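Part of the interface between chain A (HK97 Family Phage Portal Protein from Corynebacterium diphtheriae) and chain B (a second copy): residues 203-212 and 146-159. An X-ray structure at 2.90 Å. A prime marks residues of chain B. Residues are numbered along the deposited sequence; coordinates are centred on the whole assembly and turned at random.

Chain A 203-212: HEMAKENLLI
Chain B, residues 146-159: AAARVAQNPAALIE

How does the chain A strand, 203-205, begin the contact? His203, extended at phi/psi -132/162, makes no contact with this stretch of chain B, but Glu204 turns to the unusual 61/60. Glu204 CA lies 5.7 Å from CA of Asn153′. The CA-to-CB bond points sideways, yet with chi1 m (-56°) and chi2 -111° the carboxylate reaches the partner backbone, where Ala155′ N donates to Glu204 OE2 at 2.9 Å and 159°. Glu204 OE2 also lies 3.2 Å from Pro154′ CD; the proline nitrogen has no hydrogen to offer, and the donor is Ala155′ N.

What happens where the strand gives way to loop? In selenomethionine Met205 (-73/129; all three chi angles m) the CA-to-CB bond points away, and Met205 O lies 3.3 Å from Pro154′ CG. Ala206 (-58/144) brings the backbones closest in register, Ala206 CA lying 4.8 Å from CA of Gln152′.

Why does Lys207 matter at the helix start? It is the N-cap, at -90/103, and Lys207 N donates to Ala151′ O at 3.3 Å and 160°, tying the turn to the partner backbone. Its CA-to-CB bond points toward chain B and Lys207 CG lies 4.2 Å from Pro154′ CB, but the end of the chain leads away (chi1 and chi2 m, chi3 -147°, chi4 t).

How do the helices pack? Helix 208-212 and the partner helix approach to 9.3 Å between axes, their directions 136° apart. Glu208 and Asn209 make no contact with this stretch of chain B. Leu210 (chi1 t, chi2 94°) points toward the partner, placing Leu210 CD2 3.8 Å from Val150′ CG2 and 4.2 Å from Ala151′ CB. Leu211 (m, t) starts sideways, but Leu211 CD2 comes within 3.5 Å of Ala151′ CB. The small alanine thus meets both leucines, while Ile212 is out of reach.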

# COMPACT_ATOMS: atom_id res chain seq x y z
N HIS A 203 -30.03 -9.30 20.70
CA HIS A 203 -29.25 -10.50 20.34
C HIS A 203 -29.18 -10.63 18.82
O HIS A 203 -29.99 -10.05 18.12
CB HIS A 203 -29.93 -11.76 20.89
CG HIS A 203 -30.19 -11.70 22.36
ND1 HIS A 203 -29.19 -11.89 23.28
CD2 HIS A 203 -31.32 -11.46 23.06
CE1 HIS A 203 -29.70 -11.77 24.49
NE2 HIS A 203 -31.00 -11.52 24.38
N GLU A 204 -28.24 -11.42 18.32
CA GLU A 204 -28.13 -11.62 16.89
C GLU A 204 -27.85 -10.32 16.12
O GLU A 204 -28.60 -9.92 15.24
CB GLU A 204 -29.40 -12.23 16.34
CG GLU A 204 -29.76 -13.50 17.01
CD GLU A 204 -29.60 -14.67 16.12
OE1 GLU A 204 -30.63 -15.32 15.89
OE2 GLU A 204 -28.48 -14.96 15.63
N MSE A 205 -26.73 -9.71 16.45
CA MSE A 205 -26.29 -8.54 15.74
C MSE A 205 -25.79 -8.90 14.37
O MSE A 205 -24.87 -9.73 14.23
CB MSE A 205 -25.15 -7.86 16.49
CG MSE A 205 -25.48 -7.44 17.91
SE MSE A 205 -26.91 -6.09 17.94
CE MSE A 205 -25.95 -4.62 17.01
N ALA A 206 -26.33 -8.19 13.39
CA ALA A 206 -26.07 -8.40 11.97
C ALA A 206 -24.62 -8.27 11.65
O ALA A 206 -23.92 -7.45 12.22
CB ALA A 206 -26.88 -7.40 11.17
N LYS A 207 -24.16 -9.09 10.71
CA LYS A 207 -22.81 -9.05 10.16
C LYS A 207 -22.73 -8.13 8.96
O LYS A 207 -23.15 -8.50 7.89
CB LYS A 207 -22.43 -10.44 9.68
CG LYS A 207 -22.44 -11.49 10.74
CD LYS A 207 -21.58 -11.01 11.86
CE LYS A 207 -20.85 -12.08 12.58
NZ LYS A 207 -19.90 -11.36 13.49
N GLU A 208 -22.20 -6.94 9.12
CA GLU A 208 -22.31 -5.95 8.07
C GLU A 208 -21.39 -6.30 6.91
O GLU A 208 -21.76 -6.17 5.76
CB GLU A 208 -22.06 -4.52 8.59
CG GLU A 208 -20.91 -4.42 9.52
CD GLU A 208 -20.40 -3.00 9.77
OE1 GLU A 208 -21.19 -2.04 9.68
OE2 GLU A 208 -19.20 -2.87 10.11
N ASN A 209 -20.20 -6.78 7.19
CA ASN A 209 -19.30 -7.05 6.08
C ASN A 209 -19.90 -8.07 5.15
O ASN A 209 -19.92 -7.92 3.94
CB ASN A 209 -17.98 -7.56 6.60
CG ASN A 209 -17.20 -6.50 7.36
OD1 ASN A 209 -17.45 -5.29 7.29
ND2 ASN A 209 -16.23 -6.97 8.10
N LEU A 210 -20.43 -9.12 5.73
CA LEU A 210 -21.04 -10.15 4.95
C LEU A 210 -22.22 -9.58 4.16
O LEU A 210 -22.57 -10.10 3.13
CB LEU A 210 -21.50 -11.24 5.88
CG LEU A 210 -22.03 -12.51 5.25
CD1 LEU A 210 -20.94 -13.44 5.17
CD2 LEU A 210 -23.09 -13.03 6.16
N LEU A 211 -22.86 -8.54 4.67
CA LEU A 211 -23.88 -7.87 3.89
C LEU A 211 -23.27 -6.96 2.81
O LEU A 211 -23.81 -6.84 1.72
CB LEU A 211 -24.76 -7.02 4.80
CG LEU A 211 -25.85 -7.73 5.60
CD1 LEU A 211 -26.53 -6.63 6.30
CD2 LEU A 211 -26.84 -8.53 4.74
N ILE A 212 -22.20 -6.25 3.12
CA ILE A 212 -21.59 -5.33 2.19
C ILE A 212 -20.95 -6.10 1.06
O ILE A 212 -21.08 -5.73 -0.10
CB ILE A 212 -20.43 -4.59 2.82
CG1 ILE A 212 -20.92 -3.43 3.67
CG2 ILE A 212 -19.51 -4.09 1.79
CD1 ILE A 212 -20.00 -3.08 4.85
N ALA B 146 -26.02 -20.38 3.05
CA ALA B 146 -25.52 -20.13 4.40
C ALA B 146 -25.50 -18.62 4.65
O ALA B 146 -26.05 -18.17 5.64
CB ALA B 146 -24.18 -20.71 4.61
N ALA B 147 -24.92 -17.84 3.73
CA ALA B 147 -24.79 -16.41 3.92
C ALA B 147 -26.12 -15.73 4.10
O ALA B 147 -26.22 -14.76 4.82
CB ALA B 147 -24.11 -15.78 2.80
N ALA B 148 -27.14 -16.22 3.41
CA ALA B 148 -28.47 -15.59 3.56
C ALA B 148 -29.10 -15.93 4.92
O ALA B 148 -29.68 -15.07 5.53
CB ALA B 148 -29.40 -15.95 2.39
N ARG B 149 -28.98 -17.17 5.41
CA ARG B 149 -29.49 -17.46 6.76
C ARG B 149 -28.76 -16.54 7.73
O ARG B 149 -29.39 -15.87 8.56
CB ARG B 149 -29.35 -18.93 7.22
N VAL B 150 -27.44 -16.45 7.59
CA VAL B 150 -26.66 -15.91 8.67
C VAL B 150 -26.46 -14.45 8.55
O VAL B 150 -25.87 -13.87 9.46
CB VAL B 150 -25.27 -16.64 8.91
CG1 VAL B 150 -25.16 -17.89 8.12
CG2 VAL B 150 -24.06 -15.72 8.63
N ALA B 151 -26.96 -13.80 7.52
CA ALA B 151 -26.59 -12.36 7.36
C ALA B 151 -27.16 -11.63 8.55
O ALA B 151 -26.52 -10.74 9.15
CB ALA B 151 -27.13 -11.74 6.07
N GLN B 152 -28.36 -12.08 8.90
CA GLN B 152 -29.13 -11.49 9.97
C GLN B 152 -29.27 -12.37 11.20
O GLN B 152 -29.63 -11.84 12.27
CB GLN B 152 -30.52 -11.20 9.44
CG GLN B 152 -30.52 -10.34 8.21
CD GLN B 152 -31.93 -9.97 7.80
OE1 GLN B 152 -32.45 -10.52 6.82
NE2 GLN B 152 -32.58 -9.05 8.57
N ASN B 153 -29.01 -13.68 11.07
CA ASN B 153 -29.18 -14.62 12.17
C ASN B 153 -27.90 -15.35 12.31
O ASN B 153 -27.82 -16.53 12.06
CB ASN B 153 -30.33 -15.55 11.92
CG ASN B 153 -31.61 -14.81 11.78
OD1 ASN B 153 -32.43 -14.84 12.70
ND2 ASN B 153 -31.80 -14.11 10.64
N PRO B 154 -26.89 -14.63 12.74
CA PRO B 154 -25.56 -15.15 12.75
C PRO B 154 -25.35 -16.35 13.68
O PRO B 154 -24.42 -17.10 13.45
CB PRO B 154 -24.74 -13.95 13.24
CG PRO B 154 -25.64 -12.77 13.18
CD PRO B 154 -26.97 -13.31 13.40
N ALA B 155 -26.19 -16.53 14.71
CA ALA B 155 -25.99 -17.58 15.74
C ALA B 155 -26.77 -18.75 15.36
O ALA B 155 -27.96 -18.65 15.25
CB ALA B 155 -26.48 -17.12 17.11
N ALA B 156 -26.12 -19.88 15.21
CA ALA B 156 -26.80 -21.12 14.80
C ALA B 156 -27.55 -21.67 15.93
O ALA B 156 -28.58 -22.28 15.72
CB ALA B 156 -25.82 -22.16 14.35
N LEU B 157 -27.01 -21.50 17.13
CA LEU B 157 -27.63 -22.03 18.33
C LEU B 157 -28.09 -20.97 19.30
O LEU B 157 -27.35 -20.08 19.65
CB LEU B 157 -26.61 -22.91 19.03
CG LEU B 157 -27.07 -23.61 20.28
CD1 LEU B 157 -28.11 -24.64 19.94
CD2 LEU B 157 -25.81 -24.22 20.89
N ILE B 158 -29.31 -21.10 19.75
CA ILE B 158 -29.87 -20.20 20.74
C ILE B 158 -30.24 -21.04 21.95
O ILE B 158 -30.88 -22.07 21.83
CB ILE B 158 -31.13 -19.56 20.21
CG1 ILE B 158 -30.75 -18.66 19.05
CG2 ILE B 158 -31.83 -18.81 21.29
CD1 ILE B 158 -30.20 -17.33 19.47
N GLU B 159 -29.83 -20.58 23.11
CA GLU B 159 -30.12 -21.27 24.32
C GLU B 159 -31.07 -20.41 25.13
O GLU B 159 -30.83 -19.21 25.28
CB GLU B 159 -28.82 -21.46 25.10
CG GLU B 159 -29.07 -22.03 26.50
CD GLU B 159 -27.96 -21.79 27.44
OE1 GLU B 159 -27.13 -20.89 27.16
OE2 GLU B 159 -27.94 -22.50 28.47